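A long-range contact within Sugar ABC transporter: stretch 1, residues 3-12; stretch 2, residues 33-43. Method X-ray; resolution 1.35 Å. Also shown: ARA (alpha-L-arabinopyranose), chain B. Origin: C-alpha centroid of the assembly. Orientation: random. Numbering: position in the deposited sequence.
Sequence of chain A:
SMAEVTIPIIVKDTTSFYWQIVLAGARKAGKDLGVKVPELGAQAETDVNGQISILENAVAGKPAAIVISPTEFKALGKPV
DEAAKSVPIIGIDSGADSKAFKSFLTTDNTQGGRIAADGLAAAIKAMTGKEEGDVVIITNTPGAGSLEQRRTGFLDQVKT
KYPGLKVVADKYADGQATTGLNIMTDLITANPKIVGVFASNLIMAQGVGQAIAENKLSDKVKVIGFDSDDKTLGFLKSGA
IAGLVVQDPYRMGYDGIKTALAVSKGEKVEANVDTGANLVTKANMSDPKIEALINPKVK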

# COMPACT_ATOMS: atom_id res chain seq x y z
N ALA A 3 6.33 -34.33 2.55
CA ALA A 3 5.14 -34.31 3.38
C ALA A 3 4.82 -32.93 3.91
O ALA A 3 4.08 -32.82 4.88
N GLU A 4 5.38 -31.89 3.31
CA GLU A 4 5.08 -30.54 3.74
C GLU A 4 4.81 -29.76 2.50
O GLU A 4 5.56 -29.82 1.54
N VAL A 5 3.65 -29.13 2.49
CA VAL A 5 3.18 -28.43 1.31
C VAL A 5 3.97 -27.16 1.09
O VAL A 5 4.66 -26.64 1.98
N THR A 6 3.93 -26.73 -0.17
CA THR A 6 4.54 -25.49 -0.63
C THR A 6 3.46 -24.47 -0.97
O THR A 6 2.52 -24.74 -1.72
N ILE A 7 3.60 -23.29 -0.38
CA ILE A 7 2.71 -22.14 -0.63
C ILE A 7 3.59 -20.90 -0.87
O ILE A 7 4.01 -20.24 0.07
N PRO A 8 3.92 -20.63 -2.14
CA PRO A 8 4.62 -19.42 -2.48
C PRO A 8 3.82 -18.16 -2.17
O PRO A 8 2.58 -18.16 -2.24
N ILE A 9 4.55 -17.10 -1.87
CA ILE A 9 3.99 -15.75 -1.79
C ILE A 9 4.69 -14.89 -2.83
O ILE A 9 5.93 -14.90 -2.94
N ILE A 10 3.86 -14.17 -3.60
CA ILE A 10 4.33 -13.33 -4.69
C ILE A 10 3.95 -11.91 -4.35
O ILE A 10 2.78 -11.55 -4.33
N VAL A 11 4.95 -11.10 -4.07
CA VAL A 11 4.76 -9.70 -3.73
C VAL A 11 4.98 -8.81 -4.95
O VAL A 11 5.45 -9.29 -5.98
N LYS A 12 4.60 -7.54 -4.85
CA LYS A 12 4.78 -6.62 -6.00
C LYS A 12 6.25 -6.26 -6.26
O LYS A 12 6.63 -5.98 -7.38
N LEU A 33 3.72 -22.97 11.05
CA LEU A 33 2.68 -23.89 10.59
C LEU A 33 3.24 -25.11 9.85
O LEU A 33 2.50 -26.02 9.50
N GLY A 34 4.54 -25.10 9.59
CA GLY A 34 5.19 -26.17 8.83
C GLY A 34 4.82 -26.20 7.36
O GLY A 34 4.41 -27.24 6.83
N VAL A 35 5.03 -25.06 6.72
CA VAL A 35 4.79 -24.88 5.29
C VAL A 35 6.06 -24.29 4.68
O VAL A 35 6.67 -23.39 5.26
N LYS A 36 6.47 -24.79 3.53
CA LYS A 36 7.57 -24.19 2.77
C LYS A 36 6.97 -22.96 2.04
O LYS A 36 5.97 -23.05 1.32
N VAL A 37 7.56 -21.78 2.25
CA VAL A 37 7.07 -20.53 1.67
C VAL A 37 8.17 -19.83 0.85
O VAL A 37 8.90 -18.97 1.35
N PRO A 38 8.27 -20.21 -0.43
CA PRO A 38 9.13 -19.45 -1.31
C PRO A 38 8.69 -18.01 -1.39
O PRO A 38 7.51 -17.73 -1.46
N GLU A 39 9.66 -17.11 -1.38
CA GLU A 39 9.41 -15.67 -1.35
C GLU A 39 9.74 -15.12 -2.73
O GLU A 39 10.91 -14.99 -3.11
N LEU A 40 8.69 -14.82 -3.47
CA LEU A 40 8.74 -14.53 -4.90
C LEU A 40 8.32 -13.10 -5.20
O LEU A 40 7.58 -12.48 -4.42
N GLY A 41 8.76 -12.60 -6.35
CA GLY A 41 8.37 -11.27 -6.78
C GLY A 41 9.41 -10.60 -7.66
O GLY A 41 10.60 -10.97 -7.65
N ALA A 42 8.94 -9.66 -8.48
CA ALA A 42 9.78 -8.82 -9.29
C ALA A 42 10.43 -7.78 -8.39
O ALA A 42 10.20 -7.75 -7.17
N GLN A 43 11.25 -6.94 -9.00
CA GLN A 43 12.05 -5.93 -8.24
C GLN A 43 11.52 -4.52 -8.57
O GLN A 43 12.19 -3.51 -8.35

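The two stretches lie side by side as parallel neighbours, held together by a ladder of backbone hydrogen bonds and packed above and below by small clusters of aliphatic side chains, with a water between the backbones near each end. The main chain sets the register: Lys36 N donates to Val5 O (3.0 Å), Ile7 N to Lys36 O (2.9 Å), Ile9 N to Pro38 O (3.1 Å), Leu40 N to Ile9 O (2.8 Å) and Val11 N to Leu40 O (3.0 Å). Pro38 has no amide hydrogen to offer, and Ile7 O, buried by the contact, finds no conventional partner; its nearest compensation is a CA-H...O contact from Val37 CA at 3.5 Å.

This pairing places the side chains in alternating groups. On one side, Val35, a t rotamer whose CA-to-CB bond points away from the first stretch, still reaches it through CG1, which lies 3.8 Å from Ile7 CG1 and 4.3 Å from Val5 CG2; Val5 and Ile7 are both m at chi1. Farther along, Ile9 (t, t) sets CG2 3.8 Å from CG1 of Val37 (t). Glu39 shares the face of Ile9 but adds little; its carboxylate is hydrogen-bonded elsewhere in the structure.

The other side carries Thr6, Pro8, Ile10, Pro38 and Leu40. Thr6 is m: its CG2 rests 3.6 Å from Pro38 CD, while OG1 comes within 3.2 Å of CD in the extended, all-t side chain of Lys36. The two prolines, both C-gamma exo, meet at 4.3 Å between Pro8 CG and Pro38 CG. Leu40 (m, t) loses the most surface to the other stretch, touching Pro8 CB with CD1 at 3.7 Å and Ile10 CG1 with CB at 3.9 Å; Ile10 is itself m, t.

At the first end, the CA-to-CB bond of Glu4 points toward the second stretch, with chi1 between wells at 140°, and its CG approaches Lys36 N at 3.9 Å. Water 1 accepts from Val5 N and donates to Gly34 O, both at 2.9 Å, bridging the backbones where they do not bond directly. At the far end water 2 accepts from Ala42 N (2.9 Å) and lies 2.7 Å from Val11 O. Gly41 suits this spot, since an ideal CB there would clash with Val11 O at 2.9 Å. Beyond it, Lys12 turns its CA-to-CB bond away from the second stretch, and its extended side chain (m, t, t, t) delivers NZ to the bound arabinose, donating to ARA O3 at 3.1 Å, a contact in keeping with a sugar transporter.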

# COMPACT_ATOMS: atom_id res chain seq x y z
CB ALA A 3 5.30 -35.28 4.55
CB GLU A 4 6.23 -30.00 4.58
CG GLU A 4 6.62 -28.57 4.35
CD GLU A 4 7.83 -28.17 5.15
OE1 GLU A 4 7.74 -28.05 6.39
OE2 GLU A 4 8.89 -27.98 4.50
CB VAL A 5 1.65 -28.19 1.32
CG1 VAL A 5 0.90 -29.51 1.43
CG2 VAL A 5 1.26 -27.20 2.40
CB THR A 6 5.47 -25.72 -1.85
OG1 THR A 6 6.49 -26.68 -1.52
CG2 THR A 6 6.10 -24.42 -2.29
CB ILE A 7 1.70 -21.93 0.53
CG1 ILE A 7 0.89 -23.20 0.75
CG2 ILE A 7 0.80 -20.74 0.20
CD1 ILE A 7 -0.09 -23.15 1.90
CB PRO A 8 4.84 -19.51 -3.99
CG PRO A 8 4.58 -20.93 -4.34
CD PRO A 8 3.58 -21.39 -3.35
CB ILE A 9 4.11 -15.11 -0.37
CG1 ILE A 9 3.36 -13.77 -0.34
CG2 ILE A 9 5.57 -15.06 0.13
CD1 ILE A 9 3.03 -13.31 1.08
CB ILE A 10 3.70 -13.74 -6.05
CG1 ILE A 10 3.98 -15.21 -6.34
CG2 ILE A 10 4.24 -12.84 -7.18
CD1 ILE A 10 3.20 -15.77 -7.51
CB VAL A 11 5.63 -9.26 -2.56
CG1 VAL A 11 5.26 -10.07 -1.31
CG2 VAL A 11 7.11 -9.40 -2.91
CB LYS A 12 4.01 -5.30 -5.80
CG LYS A 12 2.51 -5.44 -5.63
CD LYS A 12 1.84 -4.08 -5.70
CE LYS A 12 0.35 -4.14 -5.47
NZ LYS A 12 -0.25 -2.80 -5.74
CB LEU A 33 1.71 -23.15 9.64
CG LEU A 33 0.97 -21.93 10.19
CD1 LEU A 33 0.12 -21.29 9.10
CD2 LEU A 33 0.13 -22.31 11.40
CB VAL A 35 3.58 -23.94 5.04
CG1 VAL A 35 3.36 -23.68 3.55
CG2 VAL A 35 2.31 -24.54 5.62
CB LYS A 36 8.12 -25.19 1.73
CG LYS A 36 9.24 -24.70 0.77
CD LYS A 36 9.29 -25.43 -0.59
CE LYS A 36 10.36 -24.87 -1.49
NZ LYS A 36 10.54 -25.64 -2.77
CB VAL A 37 6.50 -19.58 2.76
CG1 VAL A 37 6.01 -18.29 2.14
CG2 VAL A 37 5.37 -20.26 3.54
CB PRO A 38 8.97 -20.14 -2.69
CG PRO A 38 8.38 -21.49 -2.40
CD PRO A 38 7.62 -21.35 -1.11
CB GLU A 39 10.27 -15.03 -0.26
CG GLU A 39 9.93 -15.54 1.13
CD GLU A 39 10.78 -14.97 2.25
OE1 GLU A 39 11.42 -13.90 2.08
OE2 GLU A 39 10.79 -15.57 3.35
CB LEU A 40 7.86 -15.49 -5.69
CG LEU A 40 8.09 -16.99 -5.47
CD1 LEU A 40 7.15 -17.79 -6.37
CD2 LEU A 40 9.54 -17.40 -5.68
CB ALA A 42 8.97 -8.18 -10.43
CB GLN A 43 13.52 -6.06 -8.57
CG GLN A 43 14.23 -7.21 -7.87
CD GLN A 43 13.69 -8.56 -8.30
OE1 GLN A 43 13.16 -9.33 -7.48
NE2 GLN A 43 13.83 -8.86 -9.59
C1 ARA B . 1.70 -0.02 -0.14
C2 ARA B . 0.48 -0.49 -0.96
C3 ARA B . 0.95 -1.40 -2.09
C4 ARA B . 2.07 -0.75 -2.91
C5 ARA B . 2.64 0.42 -2.23
O1 ARA B . 1.02 1.14 0.33
O2 ARA B . -0.44 -1.23 -0.14
O3 ARA B . -0.19 -1.79 -2.86
O4 ARA B . 1.59 -0.12 -4.11
O5 ARA B . 2.91 0.24 -0.83
O HOH W 1 2.53 -28.74 5.13
O HOH W 2 6.10 -9.20 -8.59